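Local coordinates for protein probable porin (Pseudomonas aeruginosa, PDB 4FSO) that probably forms a channel across the bacterial outer membrane as a beta-barrel porin of the OprD family, letting small solutes pass, at residues Gly47-Leu52 with Leu68-Ile73; Asp371-Leu376 with Ile398-Leu403; Trp279-Gly284 with Glu311-Gln316. All coordinates share one frame; numbering follows the deposited sequence.

Contact 1. Residues Gly47-Leu52 with Leu68-Ile73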
loop_
_atom_site.group_PDB
_atom_site.type_symbol
_atom_site.label_atom_id
_atom_site.label_comp_id
_atom_site.label_asym_id
_atom_site.label_seq_id
_atom_site.Cartn_x
_atom_site.Cartn_y
_atom_site.Cartn_z
ATOM N N GLY A 47 18.432 7.819 2.102
ATOM C CA GLY A 47 17.564 8.410 1.105
ATOM C C GLY A 47 17.056 9.781 1.480
ATOM O O GLY A 47 16.988 10.138 2.662
ATOM N N PHE A 48 16.695 10.548 0.454
ATOM C CA PHE A 48 16.120 11.869 0.648
ATOM C C PHE A 48 14.892 12.072 -0.213
ATOM O O PHE A 48 14.938 11.935 -1.439
ATOM C CB PHE A 48 17.175 12.937 0.378
ATOM C CG PHE A 48 18.322 12.860 1.318
ATOM C CD1 PHE A 48 18.234 13.422 2.583
ATOM C CD2 PHE A 48 19.468 12.163 0.972
ATOM C CE1 PHE A 48 19.288 13.319 3.473
ATOM C CE2 PHE A 48 20.528 12.057 1.855
ATOM C CZ PHE A 48 20.438 12.638 3.109
ATOM N N ILE A 49 13.776 12.369 0.430
ATOM C CA ILE A 49 12.564 12.588 -0.333
ATOM C C ILE A 49 12.110 14.012 -0.197
ATOM O O ILE A 49 11.806 14.476 0.899
ATOM C CB ILE A 49 11.397 11.721 0.121
ATOM C CG1 ILE A 49 11.884 10.382 0.689
ATOM C CG2 ILE A 49 10.413 11.573 -1.040
ATOM C CD1 ILE A 49 12.146 9.331 -0.355
ATOM N N LEU A 50 12.054 14.695 -1.329
ATOM C CA LEU A 50 11.602 16.067 -1.363
ATOM C C LEU A 50 10.179 16.090 -1.902
ATOM O O LEU A 50 9.896 15.571 -2.971
ATOM C CB LEU A 50 12.552 16.881 -2.238
ATOM C CG LEU A 50 12.460 18.393 -2.168
ATOM C CD1 LEU A 50 11.430 18.860 -3.167
ATOM C CD2 LEU A 50 12.086 18.792 -0.752
ATOM N N ASP A 51 9.278 16.676 -1.139
ATOM C CA ASP A 51 7.878 16.724 -1.515
ATOM C C ASP A 51 7.354 18.131 -1.311
ATOM O O ASP A 51 7.254 18.610 -0.177
ATOM C CB ASP A 51 7.057 15.772 -0.655
ATOM C CG ASP A 51 5.573 16.116 -0.673
ATOM O OD1 ASP A 51 4.886 15.626 -1.595
ATOM O OD2 ASP A 51 5.103 16.890 0.215
ATOM N N LEU A 52 7.021 18.799 -2.404
ATOM C CA LEU A 52 6.552 20.173 -2.320
ATOM C C LEU A 52 5.228 20.266 -2.983
ATOM O O LEU A 52 5.092 19.951 -4.172
ATOM C CB LEU A 52 7.475 21.097 -3.080
ATOM C CG LEU A 52 8.692 21.732 -2.424
ATOM C CD1 LEU A 52 9.253 20.895 -1.297
ATOM C CD2 LEU A 52 9.715 21.963 -3.518
ATOM N N LEU A 68 8.285 16.402 -6.911
ATOM C CA LEU A 68 8.972 15.371 -6.166
ATOM C C LEU A 68 10.415 15.241 -6.609
ATOM O O LEU A 68 10.731 15.261 -7.802
ATOM C CB LEU A 68 8.240 14.050 -6.305
ATOM C CG LEU A 68 6.909 14.093 -5.576
ATOM C CD1 LEU A 68 5.798 13.597 -6.501
ATOM C CD2 LEU A 68 6.995 13.282 -4.283
ATOM N N ALA A 69 11.297 15.128 -5.632
ATOM C CA ALA A 69 12.699 14.930 -5.919
ATOM C C ALA A 69 13.192 13.873 -4.960
ATOM O O ALA A 69 12.881 13.928 -3.762
ATOM C CB ALA A 69 13.461 16.222 -5.721
ATOM N N MET A 70 13.933 12.895 -5.480
ATOM C CA MET A 70 14.463 11.844 -4.622
ATOM C C MET A 70 15.912 11.549 -4.934
ATOM O O MET A 70 16.369 11.713 -6.070
ATOM C CB MET A 70 13.629 10.573 -4.737
ATOM C CG MET A 70 12.160 10.813 -4.529
ATOM S SD MET A 70 11.150 9.626 -5.401
ATOM C CE MET A 70 9.539 10.397 -5.236
ATOM N N LEU A 71 16.625 11.105 -3.907
ATOM C CA LEU A 71 18.059 10.895 -3.996
ATOM C C LEU A 71 18.465 9.740 -3.079
ATOM O O LEU A 71 18.260 9.798 -1.859
ATOM C CB LEU A 71 18.803 12.173 -3.587
ATOM C CG LEU A 71 20.301 12.072 -3.860
ATOM C CD1 LEU A 71 20.545 12.048 -5.370
ATOM C CD2 LEU A 71 21.090 13.186 -3.184
ATOM N N GLY A 72 19.037 8.693 -3.662
ATOM C CA GLY A 72 19.338 7.495 -2.900
ATOM C C GLY A 72 20.742 6.948 -3.077
ATOM O O GLY A 72 21.413 7.245 -4.061
ATOM N N ILE A 73 21.187 6.144 -2.117
ATOM C CA ILE A 73 22.462 5.443 -2.240
ATOM C C ILE A 73 22.528 4.199 -1.351
ATOM O O ILE A 73 21.841 4.106 -0.330
ATOM C CB ILE A 73 23.652 6.364 -1.927
ATOM C CG1 ILE A 73 24.958 5.696 -2.356
ATOM C CG2 ILE A 73 23.678 6.729 -0.458
ATOM C CD1 ILE A 73 25.130 5.580 -3.862
#
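Phe48 and Leu71, and two residues further along Leu50 and Ala69, form the hydrogen-bonded pairs of two antiparallel strands whose axes run 4.7 Å apart. Each pair exchanges two backbone bonds. At Leu50 and Ala69 they are fairly straight: Leu50 N reaches Ala69 O at 2.7 Å, and Ala69 N returns to Leu50 O. At Phe48 and Leu71 both are more bent, with N-H...O angles near 140°; the link from Phe48 N to Leu71 O measures 2.9 Å. Weaker CA-H...O contacts fill in between, as where Met70 CA lies 3.2 Å from Phe48 O.

Apolar contacts divide between the two faces. On the face of Phe48, Leu50, Ala69 and Leu71, the CB of Leu50 lies 3.7 Å from the CB of Ala69. With CG anti to the backbone N (chi1 -166°), Leu50 also brings its CD1 to within 4.2 Å of that methyl. Phe48 and Leu71 meet more loosely, CB to CB. On the other face, Ile49 and Met70 cross obliquely, Ile49 CG2 touching Met70 CG at 4.0 Å, and both side chains also rest on Leu137 of a loop.

The one charged side chain here, Asp51, flanks Leu68, its OD1 4.1 Å from Leu68 CD2. The polar partner of that oxygen is Arg53, in a salt bridge; the leucine methyl is an apolar neighbour.

A detergent molecule touches Ala69 and Met70. Ala69 and its apolar companions probably face the membrane, whereas the loop against Ile49 and Met70 suggests the inner side of the wall. Paired antiparallel and consecutive in the chain, strands 41-53 and 62-72 make a beta hairpin, the repeating building unit of the transmembrane beta-barrel of outer membrane porins.

Contact 2. Residues Asp371-Leu376 with Ile398-Leu403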
loop_
_atom_site.group_PDB
_atom_site.type_symbol
_atom_site.label_atom_id
_atom_site.label_comp_id
_atom_site.label_asym_id
_atom_site.label_seq_id
_atom_site.Cartn_x
_atom_site.Cartn_y
_atom_site.Cartn_z
ATOM N N ASP A 371 11.287 13.926 17.231
ATOM C CA ASP A 371 10.451 13.443 16.124
ATOM C C ASP A 371 11.174 12.605 15.070
ATOM O O ASP A 371 10.612 12.312 14.013
ATOM C CB ASP A 371 9.662 14.577 15.473
ATOM C CG ASP A 371 8.566 15.100 16.369
ATOM O OD1 ASP A 371 7.862 14.275 16.997
ATOM O OD2 ASP A 371 8.416 16.338 16.450
ATOM N N LEU A 372 12.415 12.224 15.359
ATOM C CA LEU A 372 13.101 11.213 14.570
ATOM C C LEU A 372 12.510 9.850 14.911
ATOM O O LEU A 372 12.201 9.556 16.068
ATOM C CB LEU A 372 14.599 11.226 14.854
ATOM C CG LEU A 372 15.376 9.984 14.396
ATOM C CD1 LEU A 372 15.347 9.833 12.895
ATOM C CD2 LEU A 372 16.814 10.039 14.872
ATOM N N SER A 373 12.332 9.017 13.897
ATOM C CA SER A 373 11.651 7.755 14.103
ATOM C C SER A 373 12.596 6.556 13.949
ATOM O O SER A 373 13.338 6.444 12.962
ATOM C CB SER A 373 10.468 7.647 13.156
ATOM O OG SER A 373 9.618 6.596 13.565
ATOM N N LEU A 374 12.570 5.679 14.950
ATOM C CA LEU A 374 13.313 4.428 14.904
ATOM C C LEU A 374 12.333 3.299 14.752
ATOM O O LEU A 374 11.400 3.143 15.546
ATOM C CB LEU A 374 14.112 4.220 16.175
ATOM C CG LEU A 374 15.109 5.348 16.367
ATOM C CD1 LEU A 374 15.993 5.067 17.564
ATOM C CD2 LEU A 374 15.930 5.518 15.089
ATOM N N ARG A 375 12.545 2.501 13.723
ATOM C CA ARG A 375 11.599 1.454 13.439
ATOM C C ARG A 375 12.285 0.130 13.176
ATOM O O ARG A 375 13.187 0.036 12.334
ATOM C CB ARG A 375 10.766 1.852 12.232
ATOM C CG ARG A 375 9.357 1.329 12.269
ATOM C CD ARG A 375 8.763 1.405 10.895
ATOM N NE ARG A 375 7.486 0.708 10.831
ATOM C CZ ARG A 375 6.885 0.368 9.702
ATOM N NH1 ARG A 375 7.451 0.648 8.536
ATOM N NH2 ARG A 375 5.721 -0.251 9.741
ATOM N N LEU A 376 11.839 -0.896 13.889
ATOM C CA LEU A 376 12.372 -2.233 13.698
ATOM C C LEU A 376 11.328 -3.197 13.156
ATOM O O LEU A 376 10.298 -3.396 13.785
ATOM C CB LEU A 376 12.914 -2.756 15.021
ATOM C CG LEU A 376 13.394 -4.197 14.999
ATOM C CD1 LEU A 376 14.328 -4.383 13.844
ATOM C CD2 LEU A 376 14.084 -4.539 16.307
ATOM N N ILE A 398 14.803 0.951 10.393
ATOM C CA ILE A 398 14.591 2.210 9.688
ATOM C C ILE A 398 14.636 3.454 10.573
ATOM O O ILE A 398 13.875 3.587 11.540
ATOM C CB ILE A 398 13.271 2.209 8.871
ATOM C CG1 ILE A 398 13.146 0.939 8.024
ATOM C CG2 ILE A 398 13.185 3.464 8.002
ATOM C CD1 ILE A 398 12.289 -0.145 8.659
ATOM N N ALA A 399 15.539 4.361 10.223
ATOM C CA ALA A 399 15.579 5.675 10.861
ATOM C C ALA A 399 15.134 6.748 9.864
ATOM O O ALA A 399 15.635 6.850 8.739
ATOM C CB ALA A 399 16.974 5.984 11.444
ATOM N N SER A 400 14.179 7.551 10.291
ATOM C CA SER A 400 13.496 8.438 9.380
ATOM C C SER A 400 13.247 9.761 10.066
ATOM O O SER A 400 12.882 9.805 11.241
ATOM C CB SER A 400 12.176 7.791 8.978
ATOM O OG SER A 400 11.816 6.790 9.925
ATOM N N TYR A 401 13.449 10.847 9.336
ATOM C CA TYR A 401 13.184 12.163 9.890
ATOM C C TYR A 401 12.495 13.018 8.847
ATOM O O TYR A 401 12.970 13.129 7.714
ATOM C CB TYR A 401 14.485 12.818 10.345
ATOM C CG TYR A 401 14.295 14.107 11.115
ATOM C CD1 TYR A 401 13.859 14.085 12.431
ATOM C CD2 TYR A 401 14.567 15.349 10.531
ATOM C CE1 TYR A 401 13.685 15.247 13.151
ATOM C CE2 TYR A 401 14.396 16.527 11.247
ATOM C CZ TYR A 401 13.954 16.469 12.565
ATOM O OH TYR A 401 13.771 17.620 13.310
ATOM N N ASN A 402 11.359 13.598 9.232
ATOM C CA ASN A 402 10.655 14.569 8.393
ATOM C C ASN A 402 10.838 16.000 8.857
ATOM O O ASN A 402 10.378 16.373 9.932
ATOM C CB ASN A 402 9.163 14.269 8.323
ATOM C CG ASN A 402 8.819 13.366 7.176
ATOM O OD1 ASN A 402 8.928 13.757 6.011
ATOM N ND2 ASN A 402 8.399 12.143 7.490
ATOM N N LEU A 403 11.518 16.792 8.040
ATOM C CA LEU A 403 11.602 18.227 8.260
ATOM C C LEU A 403 10.492 18.924 7.442
ATOM O O LEU A 403 10.424 18.800 6.207
ATOM C CB LEU A 403 13.003 18.746 7.887
ATOM C CG LEU A 403 13.347 20.247 7.913
ATOM C CD1 LEU A 403 12.977 20.951 9.241
ATOM C CD2 LEU A 403 14.829 20.479 7.596
#
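Ser373 and Ser400 pair through two backbone hydrogen bonds, Ser373 N to Ser400 O at 2.8 Å and Ser400 N back to Ser373 O. A second pair, Arg375 with Ile398, repeats the pattern, its Ile398 N to Arg375 O bond measuring 2.7 Å. The strands run antiparallel, at 156° to each other. Ser373 O is also approached by the hydroxyl of Ser400, a weak bond of 3.4 Å from OG, and by the CA-H of Ala399, so that three groups converge on one carbonyl.

Apolar contacts include the face of Leu374 and Ala399, where Leu374 CD2 rests 3.8 Å from Ala399 CB. Just before strand 373-383, Leu372 sits beside Tyr401. The tyrosine, its CG anti to the backbone N (chi1 -172°), turns its ring edge to the leucine backbone: CD1 lies 3.7 Å from Leu372 CA, near the ring plane, and Leu372 CB meets the same ring carbon.

On the face of Ser373 and Ser400, the extended Arg375 carries its guanidinium away from strand 398-403 to a salt bridge with Glu359.

The chemistry is therefore unevenly divided: Ser373, Ser400 and Arg375 share one face with Ile398, while Leu374 and Ala399 make the other wholly apolar. This is consistent with a barrel wall whose more polar side faces the lumen, though Ile398 leaves the division incomplete.

Contact 3. Residues Trp279-Gly284 with Glu311-Gln316. With C8E ((hydroxyethyloxy)tri(ethyloxy)octane), chain G.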
loop_
_atom_site.group_PDB
_atom_site.type_symbol
_atom_site.label_atom_id
_atom_site.label_comp_id
_atom_site.label_asym_id
_atom_site.label_seq_id
_atom_site.Cartn_x
_atom_site.Cartn_y
_atom_site.Cartn_z
ATOM N N TRP A 279 -9.387 -12.360 7.929
ATOM C CA TRP A 279 -9.713 -13.512 7.131
ATOM C C TRP A 279 -9.598 -13.135 5.654
ATOM O O TRP A 279 -10.114 -12.108 5.220
ATOM C CB TRP A 279 -11.145 -13.953 7.422
ATOM C CG TRP A 279 -11.643 -14.966 6.435
ATOM C CD1 TRP A 279 -10.991 -16.088 6.034
ATOM C CD2 TRP A 279 -12.883 -14.948 5.724
ATOM N NE1 TRP A 279 -11.732 -16.770 5.111
ATOM C CE2 TRP A 279 -12.906 -16.099 4.906
ATOM C CE3 TRP A 279 -13.979 -14.085 5.700
ATOM C CZ2 TRP A 279 -13.985 -16.400 4.069
ATOM C CZ3 TRP A 279 -15.048 -14.397 4.878
ATOM C CH2 TRP A 279 -15.041 -15.541 4.075
ATOM N N GLN A 280 -8.927 -13.975 4.882
ATOM C CA GLN A 280 -8.659 -13.654 3.505
ATOM C C GLN A 280 -8.876 -14.900 2.662
ATOM O O GLN A 280 -8.513 -15.997 3.079
ATOM C CB GLN A 280 -7.218 -13.170 3.369
ATOM C CG GLN A 280 -6.792 -12.811 1.952
ATOM C CD GLN A 280 -5.553 -11.917 1.925
ATOM O OE1 GLN A 280 -5.533 -10.835 2.524
ATOM N NE2 GLN A 280 -4.515 -12.374 1.240
ATOM N N ARG A 281 -9.469 -14.722 1.482
ATOM C CA ARG A 281 -9.699 -15.819 0.571
ATOM C C ARG A 281 -9.631 -15.435 -0.907
ATOM O O ARG A 281 -10.170 -14.411 -1.354
ATOM C CB ARG A 281 -11.020 -16.512 0.872
ATOM C CG ARG A 281 -11.368 -17.592 -0.141
ATOM C CD ARG A 281 -12.463 -18.476 0.380
ATOM N NE ARG A 281 -12.780 -19.515 -0.587
ATOM C CZ ARG A 281 -13.447 -20.619 -0.293
ATOM N NH1 ARG A 281 -13.863 -20.828 0.942
ATOM N NH2 ARG A 281 -13.691 -21.506 -1.240
ATOM N N MET A 282 -8.944 -16.298 -1.647
ATOM C CA MET A 282 -8.708 -16.179 -3.074
ATOM C C MET A 282 -9.550 -17.242 -3.796
ATOM O O MET A 282 -9.616 -18.417 -3.361
ATOM C CB MET A 282 -7.220 -16.459 -3.315
ATOM C CG MET A 282 -6.395 -15.360 -3.972
ATOM S SD MET A 282 -6.282 -13.762 -3.143
ATOM C CE MET A 282 -6.215 -14.232 -1.417
ATOM N N ASN A 283 -10.207 -16.829 -4.881
ATOM C CA ASN A 283 -10.986 -17.751 -5.706
ATOM C C ASN A 283 -10.697 -17.554 -7.177
ATOM O O ASN A 283 -10.563 -16.420 -7.640
ATOM C CB ASN A 283 -12.487 -17.578 -5.462
ATOM C CG ASN A 283 -12.853 -17.634 -3.993
ATOM O OD1 ASN A 283 -12.701 -16.644 -3.266
ATOM N ND2 ASN A 283 -13.345 -18.796 -3.545
ATOM N N GLY A 284 -10.622 -18.653 -7.921
ATOM C CA GLY A 284 -10.410 -18.582 -9.352
ATOM C C GLY A 284 -9.112 -19.258 -9.686
ATOM O O GLY A 284 -8.455 -19.814 -8.807
ATOM N N GLU A 311 -6.337 -19.547 -5.029
ATOM C CA GLU A 311 -7.248 -20.347 -4.219
ATOM C C GLU A 311 -6.842 -20.427 -2.766
ATOM O O GLU A 311 -7.311 -21.293 -2.020
ATOM C CB GLU A 311 -7.431 -21.754 -4.808
ATOM C CG GLU A 311 -8.762 -21.920 -5.515
ATOM C CD GLU A 311 -8.684 -22.904 -6.651
ATOM O OE1 GLU A 311 -7.590 -23.457 -6.872
ATOM O OE2 GLU A 311 -9.706 -23.124 -7.332
ATOM N N GLU A 312 -5.981 -19.501 -2.364
ATOM C CA GLU A 312 -5.422 -19.499 -1.024
ATOM C C GLU A 312 -6.432 -18.989 0.019
ATOM O O GLU A 312 -7.200 -18.062 -0.233
ATOM C CB GLU A 312 -4.125 -18.690 -1.023
ATOM C CG GLU A 312 -3.543 -18.367 0.351
ATOM C CD GLU A 312 -2.029 -18.107 0.319
ATOM O OE1 GLU A 312 -1.521 -17.572 -0.690
ATOM O OE2 GLU A 312 -1.338 -18.453 1.307
ATOM N N ARG A 313 -6.450 -19.625 1.182
ATOM C CA ARG A 313 -7.208 -19.105 2.310
ATOM C C ARG A 313 -6.264 -18.918 3.466
ATOM O O ARG A 313 -5.365 -19.743 3.692
ATOM C CB ARG A 313 -8.292 -20.086 2.719
ATOM C CG ARG A 313 -8.814 -20.863 1.557
ATOM C CD ARG A 313 -9.764 -21.882 2.020
ATOM N NE ARG A 313 -10.523 -22.400 0.904
ATOM C CZ ARG A 313 -11.410 -23.375 1.013
ATOM N NH1 ARG A 313 -11.641 -23.926 2.208
ATOM N NH2 ARG A 313 -12.053 -23.788 -0.073
ATOM N N SER A 314 -6.484 -17.842 4.208
ATOM C CA SER A 314 -5.606 -17.502 5.305
ATOM C C SER A 314 -6.357 -16.792 6.423
ATOM O O SER A 314 -7.420 -16.193 6.204
ATOM C CB SER A 314 -4.422 -16.647 4.808
ATOM O OG SER A 314 -4.845 -15.514 4.051
ATOM N N TRP A 315 -5.801 -16.876 7.627
ATOM C CA TRP A 315 -6.297 -16.087 8.745
ATOM C C TRP A 315 -5.153 -15.379 9.463
ATOM O O TRP A 315 -4.003 -15.815 9.406
ATOM C CB TRP A 315 -7.153 -16.921 9.708
ATOM C CG TRP A 315 -6.391 -17.974 10.421
ATOM C CD1 TRP A 315 -6.325 -19.305 10.101
ATOM C CD2 TRP A 315 -5.577 -17.799 11.587
ATOM N NE1 TRP A 315 -5.515 -19.961 10.991
ATOM C CE2 TRP A 315 -5.041 -19.059 11.915
ATOM C CE3 TRP A 315 -5.243 -16.695 12.383
ATOM C CZ2 TRP A 315 -4.190 -19.249 13.002
ATOM C CZ3 TRP A 315 -4.404 -16.883 13.459
ATOM C CH2 TRP A 315 -3.886 -18.149 13.762
ATOM N N GLN A 316 -5.489 -14.268 10.112
ATOM C CA GLN A 316 -4.517 -13.416 10.771
ATOM C C GLN A 316 -4.944 -13.116 12.191
ATOM O O GLN A 316 -6.129 -12.977 12.485
ATOM C CB GLN A 316 -4.320 -12.099 10.011
ATOM C CG GLN A 316 -3.397 -11.071 10.700
ATOM C CD GLN A 316 -3.189 -9.789 9.884
ATOM O OE1 GLN A 316 -2.562 -8.841 10.353
ATOM N NE2 GLN A 316 -3.720 -9.762 8.651
HETATM C C1 C8E G . -13.189 -18.275 15.891
HETATM C C2 C8E G . -12.892 -18.722 14.461
HETATM C C3 C8E G . -11.429 -18.523 14.052
HETATM C C4 C8E G . -11.036 -19.452 12.901
HETATM C C5 C8E G . -10.253 -18.777 11.771
HETATM C C6 C8E G . -11.125 -18.425 10.569
HETATM C C7 C8E G . -10.350 -18.533 9.263
HETATM C C8 C8E G . -10.873 -19.716 8.452
HETATM O O9 C8E G . -10.121 -19.856 7.265
HETATM C C10 C8E G . -8.739 -19.974 7.523
HETATM C C11 C8E G . -8.113 -20.911 6.499
HETATM O O12 C8E G . -6.847 -21.318 6.961
HETATM C C13 C8E G . -6.845 -22.669 7.390
HETATM C C14 C8E G . -5.810 -22.896 8.491
HETATM O O HOH W 1 -10.287 -21.384 -2.248
HETATM O O HOH W 2 -7.595 -18.011 -6.831
#
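Arg281 and Arg313 stack their like-charged guanidinium groups face to face, centres 3.7 Å apart and planes 27° from parallel. The two arginines leave neighbouring strands with stretched-out chains that keep each other company to the tip; Arg281 NH1 sits 3.5 Å above the centre of the Arg313 group. The facing charges probably repel. A water lies at the edge of the Arg313 guanidinium, weakly bonded to NE, and donates to Met282 O and Glu311 O; it may ease the repulsion a little.

Gln280 and Ser314 exchange two backbone bonds, and Met282 N binds Glu312 O at 2.9 Å. On the arginine face the edge of the Trp279 ring meets Ser314 O, CD1 to O 3.6 Å. Detergent lies against Trp315, C10 being 3.6 Å from CD1 at the edge of the indole, consistent with a membrane-facing surface.

The other face carries Gln280 and Ser314, whose polar ends both bond to Asn300 in the long connecting loop. Strand 273-283 is flanked further by strand 258-270, and strand 313-322 by strand 331-344, so the contact joins two adjacent strands of the barrel wall.

Overall arrangement
From the N terminus, contact 1 comes first, closing a hairpin: 15 residues separate its segments, with 54-61 linking the strands. Contact 3 follows, bringing strands 273-283 and 313-322 together across 26 residues, mostly loop with the short strand 294-295. Contact 2 closes last, where strand 373-383 meets the C-terminal strand 392-404; the 21 residues between its segments include the short helix 387-390. The three are in series: none nests within or crosses another. Contacts 1 and 2 are nonetheless neighbours, centres about 15 Å apart, because strand 13-26 pairs with both 41-53 and 392-404, shutting the barrel. Contact 3 lies on the opposite side of the chain's centre, about 37 Å from contact 1 between centres.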